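Local coordinates for putative enoyl-CoA hydratase (PDB 3G64) that probably hydrates the double bond of enoyl-CoA thioesters, or carries out a related crotonase-type reaction on acyl-CoA substrates, at the interface of chains A and B. Sequence-based numbering; all coordinates share one arbitrary frame. Chains: chain A/B, Putative enoyl-CoA hydratase.

Contact 1: the interface of chains A and B. Residues chain A 227, 230, 249-250, 253; chain B 155-156, 158-159.
The side-chain amide of A:Gln250 lies against the loop B:Leu155-B:Asp159, with a partner on each face and a bond at each end. B:Leu155 CB comes obliquely over one face, 3.6 Å from A:Gln250 NE2. The opposite face looks towards the carbonyl O of B:Gly158 and the hydroxyl of B:Ser156. At the oxygen end, the backbone N of B:Ser156 bonds in the carbonyl plane to a lone pair of A:Gln250 OE1 (3.0 Å). B:Ser156 OG adds a longer bond to A:Gln250 OE1 (3.2 Å) from above that plane, 60° out of it. At the other end, A:Gln250 NE2 gives a nearly straight bond to the carboxylate oxygen OD1 of B:Asp159 (2.7 Å), which lies close to the amide plane and accepts on its anti lone pair. The planes of amide and carboxylate are turned 65° apart. A weak bond from NE2 to B:Ser156 O complements this. Two donors at one end and a carboxylate at the other fix which way round the amide sits, and the bend at chi2 (-52°) brings it back alongside the loop. B:Ser156 OG is itself positioned by the backbone N of B:Gly158, which donates to it at 3.1 Å. Aliphatic groups flank this polar core: A:Leu253 CB meets B:Leu155 CD2 at 3.7 Å, and A:Leu230 CD2 touches B:Gly158 CA at 3.9 Å. The site thus docks helices 221-234 and 239-253 of one subunit on a loop of its neighbour, probably helping to hold the trimer together.

Contact 2: the interface of chains A and B. Residues chain A 250-251, 254; chain B 87, 95, 98-99, 155.
The side-chain amide of B:Asn99 lays one face over the helix 239-253 of chain A, its ND2 3.4 Å from A:Gln250 CB and its OD1 over the backbone of A:Ala251. The two amides, of A:Gln250 and B:Asn99, are turned 58° apart, so they are not stacked. A:Met254, a selenomethionine, meets B:Asn99 from the opposite direction, its SE 3.6 Å from B:Asn99 OD1. With CG anti to its carbonyl carbon (chi1 -80°) and the chain extended beyond it, A:Met254 reaches from the end of its helix into a groove of chain B. Packing is tight where B:Asn99 covers A:Gln250 CB and round SE and CE of A:Met254. There the methyl CE lies 3.7 Å from B:Phe98 CE2 and 3.8 Å from B:Leu155 CD1, while SE meets B:Leu95 CD2 at 3.9 Å. The B:Phe98 contact is a glancing one, at the CD2-CE2 side of the ring, and hides little of that residue (11 Å²). Beside it, A:Ala251 CB rests on B:Leu95, 3.7 Å from the backbone O. A glycine in place of A:Gln250 would probably uncover the ND2 part of the B:Asn99 amide face, where CB now rests, leaving that amide freer to turn. The loose margin is at B:Thr87, whose CB approaches A:Met254 SE only to 4.0 Å and which has 6 Å² hidden. A:Met254 as a whole has 83 Å² hidden by chain B. Overall the site plugs the A:Met254 side chain between the loop residue B:Leu155 and helix 92-111 of chain B, a mainly apolar seam that probably stabilises the association of the subunits.

Contact 1: the interface of chains A and B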
loop_
_atom_site.group_PDB
_atom_site.type_symbol
_atom_site.label_atom_id
_atom_site.label_comp_id
_atom_site.label_asym_id
_atom_site.label_seq_id
_atom_site.Cartn_x
_atom_site.Cartn_y
_atom_site.Cartn_z
ATOM N N THR A 227 -17.165 -7.659 4.987
ATOM C CA THR A 227 -16.291 -6.935 4.064
ATOM C C THR A 227 -15.178 -6.229 4.861
ATOM O O THR A 227 -13.995 -6.257 4.480
ATOM C CB THR A 227 -17.080 -5.865 3.234
ATOM O OG1 THR A 227 -18.061 -6.524 2.407
ATOM C CG2 THR A 227 -16.125 -5.059 2.335
ATOM N N LEU A 230 -12.690 -8.774 6.399
ATOM C CA LEU A 230 -11.715 -9.355 5.458
ATOM C C LEU A 230 -10.656 -8.350 4.994
ATOM O O LEU A 230 -9.499 -8.707 4.819
ATOM C CB LEU A 230 -12.409 -10.042 4.263
ATOM C CG LEU A 230 -12.670 -11.545 4.521
ATOM C CD1 LEU A 230 -13.413 -11.794 5.841
ATOM C CD2 LEU A 230 -13.429 -12.161 3.382
ATOM N N THR A 249 -15.726 -17.498 3.873
ATOM C CA THR A 249 -16.670 -16.438 4.190
ATOM C C THR A 249 -17.791 -16.341 3.128
ATOM O O THR A 249 -18.969 -16.203 3.475
ATOM C CB THR A 249 -15.927 -15.073 4.300
ATOM O OG1 THR A 249 -14.955 -15.120 5.373
ATOM C CG2 THR A 249 -16.881 -13.961 4.545
ATOM N N GLN A 250 -17.410 -16.350 1.850
ATOM C CA GLN A 250 -18.382 -16.237 0.761
ATOM C C GLN A 250 -19.310 -17.455 0.795
ATOM O O GLN A 250 -20.518 -17.316 0.698
ATOM C CB GLN A 250 -17.696 -16.118 -0.602
ATOM C CG GLN A 250 -16.972 -14.804 -0.880
ATOM C CD GLN A 250 -17.829 -13.534 -0.647
ATOM O OE1 GLN A 250 -18.306 -13.276 0.460
ATOM N NE2 GLN A 250 -17.975 -12.726 -1.685
ATOM N N LEU A 253 -21.776 -16.940 3.479
ATOM C CA LEU A 253 -22.763 -15.906 3.217
ATOM C C LEU A 253 -23.782 -16.398 2.166
ATOM O O LEU A 253 -24.937 -15.958 2.139
ATOM C CB LEU A 253 -22.090 -14.594 2.774
ATOM C CG LEU A 253 -21.304 -13.835 3.872
ATOM C CD1 LEU A 253 -20.635 -12.584 3.336
ATOM C CD2 LEU A 253 -22.218 -13.468 4.984
ATOM N N LEU B 155 -23.271 -10.576 -0.557
ATOM C CA LEU B 155 -22.005 -11.256 -0.251
ATOM C C LEU B 155 -20.953 -10.220 0.210
ATOM O O LEU B 155 -21.183 -9.028 0.092
ATOM C CB LEU B 155 -21.503 -12.016 -1.478
ATOM C CG LEU B 155 -22.372 -13.178 -1.983
ATOM C CD1 LEU B 155 -21.670 -13.898 -3.122
ATOM C CD2 LEU B 155 -22.692 -14.162 -0.864
ATOM N N SER B 156 -19.796 -10.637 0.732
ATOM C CA SER B 156 -18.871 -9.597 1.164
ATOM C C SER B 156 -17.974 -9.189 -0.001
ATOM O O SER B 156 -17.817 -9.954 -0.953
ATOM C CB SER B 156 -18.011 -10.062 2.345
ATOM O OG SER B 156 -16.896 -10.762 1.848
ATOM N N GLY B 158 -14.867 -9.217 0.074
ATOM C CA GLY B 158 -13.708 -10.090 0.050
ATOM C C GLY B 158 -14.007 -11.298 -0.820
ATOM O O GLY B 158 -13.975 -12.431 -0.361
ATOM N N ASP B 159 -14.384 -11.054 -2.071
ATOM C CA ASP B 159 -14.668 -12.147 -2.979
ATOM C C ASP B 159 -13.414 -12.389 -3.797
ATOM O O ASP B 159 -12.852 -11.437 -4.369
ATOM C CB ASP B 159 -15.849 -11.775 -3.908
ATOM C CG ASP B 159 -16.417 -12.989 -4.664
ATOM O OD1 ASP B 159 -17.269 -13.721 -4.096
ATOM O OD2 ASP B 159 -16.017 -13.191 -5.836
#

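Contact 2: the interface of chains A and B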
loop_
_atom_site.group_PDB
_atom_site.type_symbol
_atom_site.label_atom_id
_atom_site.label_comp_id
_atom_site.label_asym_id
_atom_site.label_seq_id
_atom_site.Cartn_x
_atom_site.Cartn_y
_atom_site.Cartn_z
ATOM N N GLN A 250 -17.410 -16.350 1.850
ATOM C CA GLN A 250 -18.382 -16.237 0.761
ATOM C C GLN A 250 -19.310 -17.455 0.795
ATOM O O GLN A 250 -20.518 -17.316 0.698
ATOM C CB GLN A 250 -17.696 -16.118 -0.602
ATOM C CG GLN A 250 -16.972 -14.804 -0.880
ATOM C CD GLN A 250 -17.829 -13.534 -0.647
ATOM O OE1 GLN A 250 -18.306 -13.276 0.460
ATOM N NE2 GLN A 250 -17.975 -12.726 -1.685
ATOM N N ALA A 251 -18.750 -18.649 0.964
ATOM C CA ALA A 251 -19.597 -19.826 1.064
ATOM C C ALA A 251 -20.573 -19.686 2.243
ATOM O O ALA A 251 -21.763 -19.980 2.104
ATOM C CB ALA A 251 -18.770 -21.108 1.144
HETATM N N MSE A 254 -23.337 -17.300 1.305
HETATM C CA MSE A 254 -24.221 -17.923 0.331
HETATM C C MSE A 254 -25.294 -18.824 0.978
HETATM O O MSE A 254 -26.233 -19.236 0.297
HETATM C CB MSE A 254 -23.424 -18.693 -0.717
HETATM C CG MSE A 254 -22.837 -17.812 -1.788
HETATM SE SE MSE A 254 -22.039 -18.904 -3.195
HETATM C CE MSE A 254 -21.378 -17.461 -4.323
ATOM N N THR B 87 -26.383 -21.654 -7.234
ATOM C CA THR B 87 -25.696 -21.802 -5.942
ATOM C C THR B 87 -26.698 -21.951 -4.809
ATOM O O THR B 87 -26.399 -22.551 -3.766
ATOM C CB THR B 87 -24.703 -20.642 -5.630
ATOM O OG1 THR B 87 -25.379 -19.376 -5.692
ATOM C CG2 THR B 87 -23.537 -20.660 -6.603
ATOM N N LEU B 95 -20.603 -25.296 -2.191
ATOM C CA LEU B 95 -20.473 -23.863 -1.972
ATOM C C LEU B 95 -19.001 -23.498 -1.699
ATOM O O LEU B 95 -18.473 -22.534 -2.264
ATOM C CB LEU B 95 -21.364 -23.400 -0.817
ATOM C CG LEU B 95 -22.865 -23.381 -1.105
ATOM C CD1 LEU B 95 -23.657 -23.017 0.135
ATOM C CD2 LEU B 95 -23.215 -22.459 -2.285
ATOM N N PHE B 98 -16.912 -23.986 -4.929
ATOM C CA PHE B 98 -17.086 -22.916 -5.915
ATOM C C PHE B 98 -16.236 -21.701 -5.550
ATOM O O PHE B 98 -15.513 -21.145 -6.392
ATOM C CB PHE B 98 -18.545 -22.470 -6.032
ATOM C CG PHE B 98 -18.714 -21.214 -6.857
ATOM C CD1 PHE B 98 -18.472 -21.237 -8.226
ATOM C CD2 PHE B 98 -19.071 -20.014 -6.268
ATOM C CE1 PHE B 98 -18.598 -20.095 -8.998
ATOM C CE2 PHE B 98 -19.205 -18.851 -7.040
ATOM C CZ PHE B 98 -18.958 -18.903 -8.413
ATOM N N ASN B 99 -16.344 -21.286 -4.294
ATOM C CA ASN B 99 -15.666 -20.070 -3.857
ATOM C C ASN B 99 -14.159 -20.278 -3.763
ATOM O O ASN B 99 -13.396 -19.349 -3.994
ATOM C CB ASN B 99 -16.272 -19.556 -2.568
ATOM C CG ASN B 99 -17.669 -19.031 -2.775
ATOM O OD1 ASN B 99 -18.652 -19.640 -2.348
ATOM N ND2 ASN B 99 -17.769 -17.921 -3.474
ATOM N N LEU B 155 -23.271 -10.576 -0.557
ATOM C CA LEU B 155 -22.005 -11.256 -0.251
ATOM C C LEU B 155 -20.953 -10.220 0.210
ATOM O O LEU B 155 -21.183 -9.028 0.092
ATOM C CB LEU B 155 -21.503 -12.016 -1.478
ATOM C CG LEU B 155 -22.372 -13.178 -1.983
ATOM C CD1 LEU B 155 -21.670 -13.898 -3.122
ATOM C CD2 LEU B 155 -22.692 -14.162 -0.864
#

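Contact 1 and contact 2 are neighbouring parts of one interface, the centres of their C-alpha atoms about 9 Å apart. They share A:Gln250 and B:Leu155, and both use helix 239-253 of chain A. The residues of that helix and its end thus touch two elements of chain B at once: the loop holding B:Ser156 in contact 1 and helix 92-111 in contact 2. Directional polar bonds in the first probably set the register, while side-chain packing in the second adds buried surface. The interface is not an exact two-fold, and the deposited assembly holds three copies, consistent with a trimer.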